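Local atomic coordinates of glycosylation Associate Protein 2 (Streptococcus agalactiae serotype V, PDB entry 6OYC), a protein that probably acts within the Gap1-Gap2-Gap3 complex of the accessory Sec system, helping to modify and export a glycosylated streptococcal surface adhesin. Residues A175-F180 / S239-L244; F293-T298 / L358-D363; S302-A307 / L370-Y375; G154-E159 / S416-L421; G196-R201 / G250-G255. All coordinates share one frame; numbering follows the deposited sequence.

Contact 1 (A175-F180 / S239-L244); sequences AYNIPF and SLAVKL
The amide of N177 and the ring of F180 meet the strand 239-244 from two ends of one short run of chain. N177 turns the edge of its amide to the backbone: ND2 donates to L240 O at 3.0 Å, and the acceptor lies almost in the amide plane, whereas ND2 itself stands 51° above the carbonyl plane of L240. A chi1 of -60° sets N177 CG beside the backbone N and anti to the carbonyl carbon, and the bond from ND2 then fixes the amide; A241 CB rests against ND2, and S239 OG touches N177 CB. The F180 ring is met obliquely by L240, whose CD2 comes to 3.6 Å from F180 CD2.

I178 N also donates to L240 O, at 3.1 Å, and thus two donors grip this one oxygen. L240 N returns a 2.8 Å bond to I178 O, which makes I178 and L240 an antiparallel hydrogen-bonded pair; P179 and S239 follow as a non-hydrogen-bonded pair. Strands 168-180 and 238-247 are neighbours here in the five-stranded antiparallel sheet of the beta domain. I178, L240 and V242 send their side chains to the buried face, where L188 of strand 185-195 packs on I178 and L240. I178 CD1 reaches V242 CG2 at 4.1 Å. Beyond the direct pairing, a water spans Y176 O and V242 N, donating to the first and accepting from the second.

Contact 2 (F293-T298 / L358-D363); sequences FKPPLT and LNFSSD
F360 slides its ring under the pyrrolidine of P295: P295 CG sits over one face, 3.9 Å from the ring centroid and 21° off the normal, a CH-pi contact displaced toward the rim. P295 CD approaches the outer corner of the same ring, 3.5 Å from F360 CZ. The opposite face is filled from within its own segment by L358 CB, which lies over the ring centre, and the phenyl group is sandwiched between proline and leucine. Near the ring plane, F293 O faces F360 CZ at the edge, and L297 N lies by the edge as well, 4.0 Å from F360 CD2.

L358 carries the second half of the contact by dividing its two methyls. CD1 meets L297 CB at 4.0 Å, while CD2 touches F293 CD2 at 3.8 Å, the leucine and phenylalanine side chains crossing at about a right angle. No hydrogen bond joins the two segments. The polar backbone of the proline run turns elsewhere, with K294 O and P295 O both accepting from R516 near the C-terminus.

A cis peptide bond precedes P296, just before strand 297-301 begins. In the other segment N359, just after helix 341-358, has the positive phi of a Schellman motif. The apolar cluster packs the link between helix 341-358 and strand 365-370 against the start of the parallel neighbour strand 297-301, within the alpha/beta-hydrolase-like domain.

Contact 3 (S302-A307 / L370-Y375); sequences SGFRSA and LSMGTY
M372 reaches the 302-307 loop with an extended side chain that bends only near its tip. CG is anti to the backbone N (chi1 177°), chi2 is likewise extended, and chi3 of 87° swings CE against the backbone, 3.4 Å from G303 O. The sulfur lies at the edge of the F304 ring, near its plane, with SD 4.2 Å from F304 CB. F304 CG is also anti to its backbone N (chi1 175°), and the ring leads away from M372 to meet F413 edge-to-face.

M372 follows S371 where strand 365-370 gives way to helix 372-381, at the tight turn of a GxSxG pattern resembling the nucleophile elbow of alpha/beta hydrolases; S371 OG bonds to H491 NE2, consistent with a Ser-His-Asp triad. The turn is tied by T374 OG1, which donates to S371 O at 2.6 Å, an oxygen that takes T374 N as well. Without side chains, G303 and G373 bring their backbones close, G303 CA lying 4.2 Å from G373 N.

Contact 4 (G154-E159 / S416-L421); sequences GNNYLE and SLDIQL
D418 bears the close part of this contact, extending its carboxylate from helix 416-424 to the bend at G154 and N155. N155 N donates to D418 OD1 at 2.8 Å, nearly straight at 174° but coming from 41° above the carboxylate plane. The same oxygen lies 3.4 Å from G154 CA, and L421 CD1 packs on that CA from about one helical turn further on, at 3.8 Å. G154 has positive phi and no CB, and its CA thus sits close against both helix side chains. The other carboxylate oxygen, OD2, abuts N155 CB at 3.2 Å.

Toward N156 the fit becomes looser and water-mediated. N156 OD1 and D418 OD2 are two acceptors and do not bond to each other; a water donates to both, 2.8 Å from N156 OD1 and 2.7 Å from D418 OD2. The N156 amide and the D418 carboxylate cross at about a right angle, their planes 83° apart. A second water accepts from N156 N and donates weakly to D418 OD1. N156 ND2 bonds to Q136 OE1, which helps fix the rotation of the group whose oxygen holds the bridging water.

The whole forms a small, partly hydrated domain-to-domain contact, in which the turn between strands 149-153 and 157-165, a beta hairpin of the beta domain, meets a helix of the alpha/beta-hydrolase-like domain.

Contact 5 (G196-R201 / G250-G255); sequences GDIDIR and GIVKLG
Two strand corners of the beta domain come together here, G196 next to G250, where the chain passes from one sheet to another. The glycines form an antiparallel non-hydrogen-bonded pair with CA atoms 4.5 Å apart. A CB on G196 would clash with G250 CA, while one on G250 would sit tightly against G196 CA and I198 CG1; the backbone angles of each also call for glycine by themselves, since a CB would jam against the preceding carbonyl oxygen. D197 sits at the centre of an inverse gamma turn, whose closing bond from I198 N to G196 O is weak.

Past the corners the strands diverge: 198-201 and 251-255 run 40° apart with axes no closer than 8.3 Å; no hydrogen bond joins them, and side chains carry the contact. Strand 198-208 belongs to the five-stranded antiparallel sheet and strand 251-262 to the six-stranded one, so the contact lies between the two sheets, joining one to the other. The I198 side chain sets out toward 250-255 and meets V252 obliquely, I198 CG2 lying 4.0 Å from V252 CG2; the position of I198 CD1 is doubtful. I198 CG1 lies against the corner itself, 3.7 Å from G250 CA. Two residues further along the strand, I200 CG2 reaches the same V252 methyl, CG2, at 4.2 Å. I194 of strand 185-195 packs on both I200 and V252, and F164 of strand 157-165 on I198.

Contacts 1 and 5 lie in the beta domain, their centres about 20 Å apart; strands 198-208 and 238-247 are sheet neighbours, and L244 packs on L254 between them. Contact 4 touches contact 5 through strands 157-165 and 251-262, with L158 O probably bonded to L254 N, and closes a long loop of chain around the other four. Its helix 416-424 belongs to the alpha/beta-hydrolase-like domain, where contact 3 is about 18 Å away between centres. Contacts 2 and 3 adjoin in sequence along strands 297-301 and 365-370, their centres about 24 Å apart, at opposite ends of these strands. Contact 4 thus joins the beta domain to the domain holding the possible catalytic elbow.

Contact 1 (A175-F180 / S239-L244)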
# COMPACT_ATOMS: atom_id res chain seq x y z
N ALA B 175 -17.05 -14.52 -13.02
CA ALA B 175 -17.39 -14.43 -14.44
C ALA B 175 -16.23 -13.95 -15.30
O ALA B 175 -16.11 -14.37 -16.46
CB ALA B 175 -18.59 -13.49 -14.63
N TYR B 176 -15.36 -13.09 -14.77
CA TYR B 176 -14.34 -12.47 -15.60
C TYR B 176 -12.96 -13.07 -15.36
O TYR B 176 -12.71 -13.76 -14.37
CB TYR B 176 -14.29 -10.96 -15.36
CG TYR B 176 -15.51 -10.29 -15.92
CD1 TYR B 176 -15.58 -9.97 -17.27
CD2 TYR B 176 -16.61 -10.02 -15.11
CE1 TYR B 176 -16.71 -9.38 -17.79
CE2 TYR B 176 -17.74 -9.43 -15.63
CZ TYR B 176 -17.79 -9.11 -16.98
OH TYR B 176 -18.93 -8.53 -17.50
N ASN B 177 -12.06 -12.80 -16.30
CA ASN B 177 -10.71 -13.33 -16.21
C ASN B 177 -9.75 -12.26 -15.69
O ASN B 177 -9.97 -11.06 -15.86
CB ASN B 177 -10.24 -13.83 -17.58
CG ASN B 177 -11.14 -14.95 -18.10
OD1 ASN B 177 -11.82 -14.79 -19.13
ND2 ASN B 177 -11.19 -16.06 -17.38
N ILE B 178 -8.70 -12.73 -15.04
CA ILE B 178 -7.69 -11.89 -14.42
C ILE B 178 -6.43 -11.95 -15.28
O ILE B 178 -5.88 -13.04 -15.46
CB ILE B 178 -7.38 -12.36 -12.99
CG1 ILE B 178 -8.66 -12.38 -12.16
CG2 ILE B 178 -6.36 -11.45 -12.36
CD1 ILE B 178 -8.46 -12.94 -10.78
N PRO B 179 -5.96 -10.82 -15.81
CA PRO B 179 -4.71 -10.83 -16.57
C PRO B 179 -3.57 -11.44 -15.77
O PRO B 179 -3.36 -11.10 -14.60
CB PRO B 179 -4.45 -9.34 -16.85
CG PRO B 179 -5.80 -8.67 -16.67
CD PRO B 179 -6.48 -9.46 -15.59
N PHE B 180 -2.85 -12.35 -16.39
CA PHE B 180 -1.75 -13.05 -15.75
C PHE B 180 -0.48 -12.74 -16.53
O PHE B 180 -0.40 -13.04 -17.73
CB PHE B 180 -2.01 -14.56 -15.72
CG PHE B 180 -0.96 -15.35 -15.01
CD1 PHE B 180 0.21 -15.71 -15.65
CD2 PHE B 180 -1.15 -15.74 -13.69
CE1 PHE B 180 1.18 -16.44 -15.00
CE2 PHE B 180 -0.20 -16.48 -13.03
CZ PHE B 180 0.97 -16.83 -13.69
N SER B 239 -4.65 -15.46 -19.00
CA SER B 239 -5.55 -14.91 -18.00
C SER B 239 -6.08 -16.05 -17.15
O SER B 239 -6.01 -17.23 -17.53
CB SER B 239 -6.69 -14.10 -18.61
OG SER B 239 -7.45 -14.87 -19.52
N LEU B 240 -6.61 -15.69 -15.98
CA LEU B 240 -7.05 -16.65 -14.99
C LEU B 240 -8.56 -16.78 -14.98
O LEU B 240 -9.28 -15.77 -15.05
CB LEU B 240 -6.59 -16.23 -13.59
CG LEU B 240 -5.10 -16.11 -13.34
CD1 LEU B 240 -4.88 -15.76 -11.86
CD2 LEU B 240 -4.39 -17.41 -13.74
N ALA B 241 -9.05 -18.01 -14.87
CA ALA B 241 -10.42 -18.29 -14.47
C ALA B 241 -10.42 -18.82 -13.04
O ALA B 241 -9.58 -19.65 -12.68
CB ALA B 241 -11.07 -19.30 -15.41
N VAL B 242 -11.35 -18.34 -12.22
CA VAL B 242 -11.36 -18.64 -10.80
C VAL B 242 -12.67 -19.31 -10.45
O VAL B 242 -13.74 -18.78 -10.78
CB VAL B 242 -11.15 -17.37 -9.95
CG1 VAL B 242 -11.22 -17.71 -8.46
CG2 VAL B 242 -9.84 -16.74 -10.29
N LYS B 243 -12.59 -20.49 -9.81
CA LYS B 243 -13.72 -21.26 -9.31
C LYS B 243 -13.54 -21.53 -7.82
O LYS B 243 -12.42 -21.73 -7.35
CB LYS B 243 -13.88 -22.60 -10.06
CG LYS B 243 -14.07 -22.47 -11.56
CD LYS B 243 -13.40 -23.62 -12.33
CE LYS B 243 -11.97 -23.27 -12.75
NZ LYS B 243 -11.52 -24.17 -13.87
N LEU B 244 -14.64 -21.56 -7.08
CA LEU B 244 -14.59 -21.90 -5.66
C LEU B 244 -15.43 -23.15 -5.41
O LEU B 244 -16.54 -23.27 -5.92
CB LEU B 244 -15.08 -20.72 -4.80
CG LEU B 244 -15.09 -20.87 -3.26
CD1 LEU B 244 -15.05 -19.54 -2.61
CD2 LEU B 244 -16.36 -21.52 -2.82
O HOH W 1 -12.96 -16.51 -13.42

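Contact 2 (F293-T298 / L358-D363)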
# COMPACT_ATOMS: atom_id res chain seq x y z
N PHE B 293 17.28 10.91 7.18
CA PHE B 293 17.19 10.54 8.59
C PHE B 293 17.12 11.77 9.50
O PHE B 293 17.40 11.67 10.71
CB PHE B 293 18.35 9.64 9.02
CG PHE B 293 18.34 8.26 8.40
CD1 PHE B 293 18.75 8.06 7.09
CD2 PHE B 293 17.98 7.15 9.16
CE1 PHE B 293 18.79 6.78 6.53
CE2 PHE B 293 18.01 5.86 8.61
CZ PHE B 293 18.42 5.68 7.29
N LYS B 294 16.75 12.88 8.95
CA LYS B 294 16.60 14.08 9.70
C LYS B 294 15.14 14.47 9.73
O LYS B 294 14.42 14.22 8.83
CB LYS B 294 17.46 15.17 9.08
CG LYS B 294 18.89 14.74 8.98
CD LYS B 294 19.81 15.89 8.72
CE LYS B 294 20.99 15.47 7.89
NZ LYS B 294 20.92 16.16 6.58
N PRO B 295 14.71 15.11 10.80
CA PRO B 295 13.32 15.52 10.99
C PRO B 295 12.81 16.50 9.99
O PRO B 295 13.55 17.25 9.45
CB PRO B 295 13.36 16.19 12.33
CG PRO B 295 14.49 15.56 13.03
CD PRO B 295 15.52 15.37 11.98
N PRO B 296 11.53 16.47 9.74
CA PRO B 296 10.63 15.56 10.42
C PRO B 296 10.20 14.39 9.56
O PRO B 296 10.56 14.34 8.41
CB PRO B 296 9.44 16.45 10.62
CG PRO B 296 9.40 17.23 9.40
CD PRO B 296 10.78 17.40 8.91
N LEU B 297 9.46 13.46 10.13
CA LEU B 297 8.91 12.34 9.36
C LEU B 297 7.53 12.79 8.87
O LEU B 297 6.70 13.17 9.64
CB LEU B 297 8.84 11.07 10.18
CG LEU B 297 7.93 9.95 9.72
CD1 LEU B 297 8.35 9.43 8.39
CD2 LEU B 297 7.87 8.84 10.71
N THR B 298 7.32 12.71 7.57
CA THR B 298 6.07 13.18 6.98
C THR B 298 5.23 12.02 6.46
O THR B 298 5.66 11.27 5.58
CB THR B 298 6.37 14.15 5.85
OG1 THR B 298 7.20 13.50 4.88
CG2 THR B 298 7.08 15.39 6.40
N LEU B 358 13.56 5.97 13.45
CA LEU B 358 14.29 7.22 13.24
C LEU B 358 14.76 7.86 14.54
O LEU B 358 15.51 8.85 14.49
CB LEU B 358 13.41 8.21 12.47
CG LEU B 358 13.22 7.93 10.98
CD1 LEU B 358 12.09 8.77 10.43
CD2 LEU B 358 14.50 8.21 10.21
N ASN B 359 14.37 7.31 15.69
CA ASN B 359 14.51 7.95 17.00
C ASN B 359 14.01 9.39 16.96
O ASN B 359 14.64 10.31 17.48
CB ASN B 359 15.95 7.87 17.52
CG ASN B 359 16.00 7.69 19.02
OD1 ASN B 359 15.52 8.53 19.79
ND2 ASN B 359 16.56 6.56 19.46
N PHE B 360 12.87 9.59 16.32
CA PHE B 360 12.16 10.85 16.39
C PHE B 360 11.09 10.76 17.46
O PHE B 360 10.64 9.68 17.84
CB PHE B 360 11.53 11.20 15.04
CG PHE B 360 12.51 11.50 13.95
CD1 PHE B 360 13.87 11.47 14.20
CD2 PHE B 360 12.07 11.80 12.67
CE1 PHE B 360 14.78 11.74 13.19
CE2 PHE B 360 12.96 12.07 11.66
CZ PHE B 360 14.32 12.04 11.92
N SER B 361 10.67 11.92 17.95
CA SER B 361 9.57 12.02 18.89
C SER B 361 8.31 12.46 18.16
O SER B 361 8.34 12.83 16.99
CB SER B 361 9.90 13.00 20.02
OG SER B 361 9.74 14.34 19.58
N SER B 362 7.19 12.42 18.89
CA SER B 362 5.90 12.86 18.37
C SER B 362 5.99 14.25 17.76
O SER B 362 5.39 14.52 16.71
CB SER B 362 4.85 12.86 19.48
OG SER B 362 4.68 11.57 20.02
N ASP B 363 6.73 15.15 18.40
CA ASP B 363 6.83 16.51 17.87
C ASP B 363 7.73 16.60 16.65
O ASP B 363 7.96 17.70 16.15
CB ASP B 363 7.33 17.47 18.95
CG ASP B 363 6.62 18.81 18.90
OD1 ASP B 363 6.79 19.54 17.90
OD2 ASP B 363 5.86 19.12 19.84

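Contact 3 (S302-A307 / L370-Y375)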
# COMPACT_ATOMS: atom_id res chain seq x y z
N SER B 302 -3.24 7.99 1.74
CA SER B 302 -3.76 8.04 0.38
C SER B 302 -5.25 8.37 0.39
O SER B 302 -5.99 7.96 1.29
CB SER B 302 -3.53 6.71 -0.34
OG SER B 302 -2.15 6.43 -0.51
N GLY B 303 -5.68 9.11 -0.63
CA GLY B 303 -7.09 9.35 -0.83
C GLY B 303 -7.82 8.10 -1.35
O GLY B 303 -7.26 7.01 -1.50
N PHE B 304 -9.11 8.29 -1.63
CA PHE B 304 -9.94 7.23 -2.18
C PHE B 304 -9.51 6.92 -3.61
O PHE B 304 -9.29 7.83 -4.41
CB PHE B 304 -11.40 7.69 -2.14
CG PHE B 304 -12.38 6.73 -2.79
CD1 PHE B 304 -12.58 6.74 -4.17
CD2 PHE B 304 -13.13 5.85 -2.01
CE1 PHE B 304 -13.49 5.88 -4.76
CE2 PHE B 304 -14.04 4.98 -2.60
CZ PHE B 304 -14.22 5.00 -3.99
N ARG B 305 -9.41 5.62 -3.95
CA ARG B 305 -9.00 5.21 -5.29
C ARG B 305 -9.36 3.74 -5.52
O ARG B 305 -8.95 2.87 -4.73
CB ARG B 305 -7.49 5.44 -5.52
CG ARG B 305 -6.54 4.82 -4.43
CD ARG B 305 -5.02 5.09 -4.68
NE ARG B 305 -4.41 4.28 -5.75
CZ ARG B 305 -3.33 4.65 -6.46
NH1 ARG B 305 -2.74 5.82 -6.23
NH2 ARG B 305 -2.83 3.86 -7.41
N SER B 306 -10.09 3.45 -6.60
CA SER B 306 -10.45 2.07 -6.94
C SER B 306 -9.21 1.25 -7.28
O SER B 306 -9.08 0.11 -6.85
CB SER B 306 -11.43 2.04 -8.12
OG SER B 306 -12.51 2.93 -7.90
N ALA B 307 -8.32 1.81 -8.10
CA ALA B 307 -7.06 1.13 -8.40
C ALA B 307 -6.19 1.14 -7.15
O ALA B 307 -6.02 2.18 -6.51
CB ALA B 307 -6.35 1.82 -9.56
N LEU B 370 -5.55 14.32 1.82
CA LEU B 370 -6.65 15.02 1.16
C LEU B 370 -7.87 14.11 1.12
O LEU B 370 -7.75 12.88 0.99
CB LEU B 370 -6.23 15.46 -0.24
CG LEU B 370 -4.99 16.38 -0.18
CD1 LEU B 370 -4.19 16.32 -1.46
CD2 LEU B 370 -5.37 17.82 0.15
N SER B 371 -9.05 14.72 1.26
CA SER B 371 -10.34 14.03 1.36
C SER B 371 -10.29 12.83 2.31
O SER B 371 -10.29 13.02 3.52
CB SER B 371 -10.84 13.61 -0.02
OG SER B 371 -11.40 14.71 -0.73
N MET B 372 -10.26 11.60 1.77
CA MET B 372 -10.28 10.42 2.63
C MET B 372 -9.04 10.34 3.50
O MET B 372 -9.09 9.83 4.63
CB MET B 372 -10.41 9.14 1.79
CG MET B 372 -10.36 7.86 2.63
SD MET B 372 -10.68 6.31 1.73
CE MET B 372 -9.02 5.91 1.13
N GLY B 373 -7.90 10.83 2.98
CA GLY B 373 -6.70 10.89 3.79
C GLY B 373 -6.86 11.76 5.02
O GLY B 373 -6.25 11.49 6.06
N THR B 374 -7.69 12.80 4.94
CA THR B 374 -7.87 13.70 6.08
C THR B 374 -8.49 12.96 7.26
O THR B 374 -8.21 13.29 8.42
CB THR B 374 -8.73 14.91 5.71
OG1 THR B 374 -10.11 14.52 5.65
CG2 THR B 374 -8.30 15.50 4.38
N TYR B 375 -9.32 11.96 6.98
CA TYR B 375 -9.93 11.18 8.05
C TYR B 375 -8.90 10.32 8.76
O TYR B 375 -8.85 10.29 9.99
CB TYR B 375 -11.05 10.31 7.47
CG TYR B 375 -11.98 9.72 8.50
CD1 TYR B 375 -11.54 8.77 9.42
CD2 TYR B 375 -13.31 10.10 8.54
CE1 TYR B 375 -12.41 8.22 10.35
CE2 TYR B 375 -14.18 9.56 9.47
CZ TYR B 375 -13.73 8.62 10.37
OH TYR B 375 -14.62 8.09 11.28

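Contact 4 (G154-E159 / S416-L421)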
# COMPACT_ATOMS: atom_id res chain seq x y z
N GLY B 154 -24.61 -5.27 1.36
CA GLY B 154 -24.10 -4.17 0.58
C GLY B 154 -23.31 -4.64 -0.62
O GLY B 154 -23.42 -5.78 -1.11
N ASN B 155 -22.46 -3.74 -1.09
CA ASN B 155 -21.82 -3.96 -2.38
C ASN B 155 -20.59 -4.83 -2.31
O ASN B 155 -20.07 -5.20 -3.36
CB ASN B 155 -21.45 -2.62 -3.02
CG ASN B 155 -21.71 -2.62 -4.49
OD1 ASN B 155 -22.76 -3.08 -4.94
ND2 ASN B 155 -20.75 -2.13 -5.26
N ASN B 156 -20.10 -5.19 -1.13
CA ASN B 156 -18.79 -5.80 -1.07
C ASN B 156 -18.72 -7.14 -0.33
O ASN B 156 -17.63 -7.72 -0.25
CB ASN B 156 -17.79 -4.82 -0.45
CG ASN B 156 -17.71 -3.51 -1.24
OD1 ASN B 156 -18.35 -2.51 -0.88
ND2 ASN B 156 -16.94 -3.52 -2.34
N TYR B 157 -19.84 -7.65 0.18
CA TYR B 157 -19.82 -8.93 0.88
C TYR B 157 -20.99 -9.80 0.46
O TYR B 157 -22.13 -9.33 0.34
CB TYR B 157 -19.81 -8.70 2.39
CG TYR B 157 -18.53 -8.03 2.80
CD1 TYR B 157 -18.42 -6.64 2.82
CD2 TYR B 157 -17.40 -8.79 3.09
CE1 TYR B 157 -17.22 -6.03 3.17
CE2 TYR B 157 -16.20 -8.18 3.43
CZ TYR B 157 -16.11 -6.81 3.47
OH TYR B 157 -14.92 -6.20 3.81
N LEU B 158 -20.68 -11.07 0.20
CA LEU B 158 -21.65 -12.10 -0.14
C LEU B 158 -21.60 -13.18 0.93
O LEU B 158 -20.52 -13.64 1.32
CB LEU B 158 -21.38 -12.70 -1.52
CG LEU B 158 -22.09 -14.02 -1.84
CD1 LEU B 158 -23.60 -13.90 -1.72
CD2 LEU B 158 -21.68 -14.50 -3.24
N GLU B 159 -22.78 -13.57 1.40
CA GLU B 159 -22.94 -14.49 2.52
C GLU B 159 -23.73 -15.69 2.03
O GLU B 159 -24.85 -15.54 1.53
CB GLU B 159 -23.66 -13.78 3.67
CG GLU B 159 -23.51 -14.42 5.02
CD GLU B 159 -24.19 -13.60 6.09
OE1 GLU B 159 -24.79 -12.55 5.75
OE2 GLU B 159 -24.14 -14.01 7.27
N SER B 416 -20.14 5.22 0.56
CA SER B 416 -20.19 5.57 1.98
C SER B 416 -21.19 4.69 2.72
O SER B 416 -21.03 4.44 3.92
CB SER B 416 -20.54 7.05 2.17
OG SER B 416 -21.82 7.38 1.65
N LEU B 417 -22.22 4.22 2.02
CA LEU B 417 -23.18 3.30 2.64
C LEU B 417 -22.50 2.00 3.03
O LEU B 417 -22.74 1.46 4.12
CB LEU B 417 -24.34 3.04 1.68
CG LEU B 417 -25.07 4.29 1.17
CD1 LEU B 417 -26.35 3.94 0.44
CD2 LEU B 417 -25.35 5.25 2.32
N ASP B 418 -21.62 1.49 2.16
CA ASP B 418 -20.86 0.29 2.52
C ASP B 418 -19.89 0.57 3.66
O ASP B 418 -19.68 -0.29 4.51
CB ASP B 418 -20.13 -0.23 1.30
CG ASP B 418 -21.08 -0.70 0.22
OD1 ASP B 418 -22.03 -1.47 0.54
OD2 ASP B 418 -20.89 -0.29 -0.95
N ILE B 419 -19.34 1.78 3.71
CA ILE B 419 -18.46 2.14 4.81
C ILE B 419 -19.22 2.17 6.13
O ILE B 419 -18.72 1.72 7.16
CB ILE B 419 -17.75 3.46 4.51
CG1 ILE B 419 -16.95 3.32 3.21
CG2 ILE B 419 -16.84 3.86 5.66
CD1 ILE B 419 -16.27 4.60 2.74
N GLN B 420 -20.46 2.69 6.12
CA GLN B 420 -21.27 2.64 7.34
C GLN B 420 -21.63 1.20 7.70
O GLN B 420 -21.62 0.83 8.88
CB GLN B 420 -22.54 3.47 7.21
CG GLN B 420 -23.35 3.46 8.52
CD GLN B 420 -24.42 4.54 8.60
OE1 GLN B 420 -24.20 5.69 8.20
NE2 GLN B 420 -25.59 4.17 9.13
N LEU B 421 -21.98 0.39 6.70
CA LEU B 421 -22.19 -1.03 6.95
C LEU B 421 -20.96 -1.66 7.59
O LEU B 421 -21.05 -2.36 8.60
CB LEU B 421 -22.53 -1.77 5.66
CG LEU B 421 -24.01 -1.78 5.31
CD1 LEU B 421 -24.23 -2.59 4.04
CD2 LEU B 421 -24.83 -2.33 6.49
O HOH W 2 -18.37 0.13 -1.80
O HOH W 3 -20.41 -4.00 1.58

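Contact 5 (G196-R201 / G250-G255)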
# COMPACT_ATOMS: atom_id res chain seq x y z
N GLY B 196 -18.49 -22.38 11.10
CA GLY B 196 -18.95 -23.76 11.03
C GLY B 196 -17.88 -24.69 10.51
O GLY B 196 -16.71 -24.34 10.37
N ASP B 197 -18.31 -25.92 10.22
CA ASP B 197 -17.42 -26.94 9.65
C ASP B 197 -17.49 -26.89 8.12
O ASP B 197 -18.04 -27.76 7.45
CB ASP B 197 -17.79 -28.32 10.17
CG ASP B 197 -18.09 -28.31 11.66
OD1 ASP B 197 -17.17 -28.00 12.45
OD2 ASP B 197 -19.25 -28.61 12.02
N ILE B 198 -16.91 -25.82 7.57
CA ILE B 198 -16.85 -25.61 6.14
C ILE B 198 -15.39 -25.60 5.71
O ILE B 198 -14.55 -24.99 6.37
CB ILE B 198 -17.50 -24.29 5.70
CG1 ILE B 198 -18.91 -24.19 6.22
CG2 ILE B 198 -17.50 -24.19 4.16
CD1 ILE B 198 -19.73 -23.26 5.37
N ASP B 199 -15.11 -26.24 4.60
CA ASP B 199 -13.84 -26.08 3.93
C ASP B 199 -14.13 -25.52 2.55
O ASP B 199 -15.09 -25.92 1.90
CB ASP B 199 -13.08 -27.41 3.86
CG ASP B 199 -12.65 -27.93 5.25
OD1 ASP B 199 -12.82 -27.20 6.25
OD2 ASP B 199 -12.14 -29.06 5.34
N ILE B 200 -13.32 -24.55 2.12
CA ILE B 200 -13.45 -24.02 0.77
C ILE B 200 -12.12 -24.21 0.05
O ILE B 200 -11.04 -24.16 0.65
CB ILE B 200 -13.88 -22.54 0.75
CG1 ILE B 200 -12.85 -21.67 1.46
CG2 ILE B 200 -15.26 -22.36 1.38
CD1 ILE B 200 -13.14 -20.19 1.32
N ARG B 201 -12.23 -24.45 -1.26
CA ARG B 201 -11.09 -24.61 -2.16
C ARG B 201 -11.25 -23.70 -3.37
O ARG B 201 -12.29 -23.69 -4.03
CB ARG B 201 -10.94 -26.06 -2.62
CG ARG B 201 -9.86 -26.20 -3.70
CD ARG B 201 -9.77 -27.60 -4.27
NE ARG B 201 -9.30 -28.55 -3.26
CZ ARG B 201 -9.62 -29.83 -3.22
NH1 ARG B 201 -10.42 -30.38 -4.12
NH2 ARG B 201 -9.13 -30.58 -2.24
N GLY B 250 -22.34 -24.63 7.15
CA GLY B 250 -22.11 -23.42 7.89
C GLY B 250 -22.27 -22.21 6.98
O GLY B 250 -23.15 -22.18 6.12
N ILE B 251 -21.40 -21.22 7.19
CA ILE B 251 -21.52 -19.92 6.56
C ILE B 251 -20.19 -19.53 5.94
O ILE B 251 -19.15 -19.65 6.58
CB ILE B 251 -21.96 -18.83 7.56
CG1 ILE B 251 -23.31 -19.18 8.17
CG2 ILE B 251 -22.01 -17.47 6.87
CD1 ILE B 251 -23.80 -18.14 9.15
N VAL B 252 -20.23 -19.09 4.69
CA VAL B 252 -19.11 -18.44 4.03
C VAL B 252 -19.51 -16.99 3.79
O VAL B 252 -20.63 -16.74 3.31
CB VAL B 252 -18.77 -19.12 2.69
CG1 VAL B 252 -17.42 -18.65 2.17
CG2 VAL B 252 -18.82 -20.64 2.83
N LYS B 253 -18.64 -16.06 4.16
CA LYS B 253 -18.78 -14.65 3.81
C LYS B 253 -17.61 -14.29 2.92
O LYS B 253 -16.47 -14.37 3.36
CB LYS B 253 -18.79 -13.73 5.04
CG LYS B 253 -19.96 -13.92 5.98
CD LYS B 253 -20.22 -12.63 6.77
CE LYS B 253 -21.27 -12.82 7.88
NZ LYS B 253 -20.78 -13.58 9.07
N LEU B 254 -17.89 -13.89 1.69
CA LEU B 254 -16.86 -13.51 0.73
C LEU B 254 -16.83 -12.00 0.58
O LEU B 254 -17.88 -11.36 0.43
CB LEU B 254 -17.12 -14.15 -0.63
CG LEU B 254 -17.11 -15.68 -0.57
CD1 LEU B 254 -17.66 -16.26 -1.85
CD2 LEU B 254 -15.69 -16.19 -0.31
N GLY B 255 -15.64 -11.43 0.59
CA GLY B 255 -15.47 -10.04 0.25
C GLY B 255 -14.73 -9.91 -1.07
O GLY B 255 -14.70 -10.84 -1.86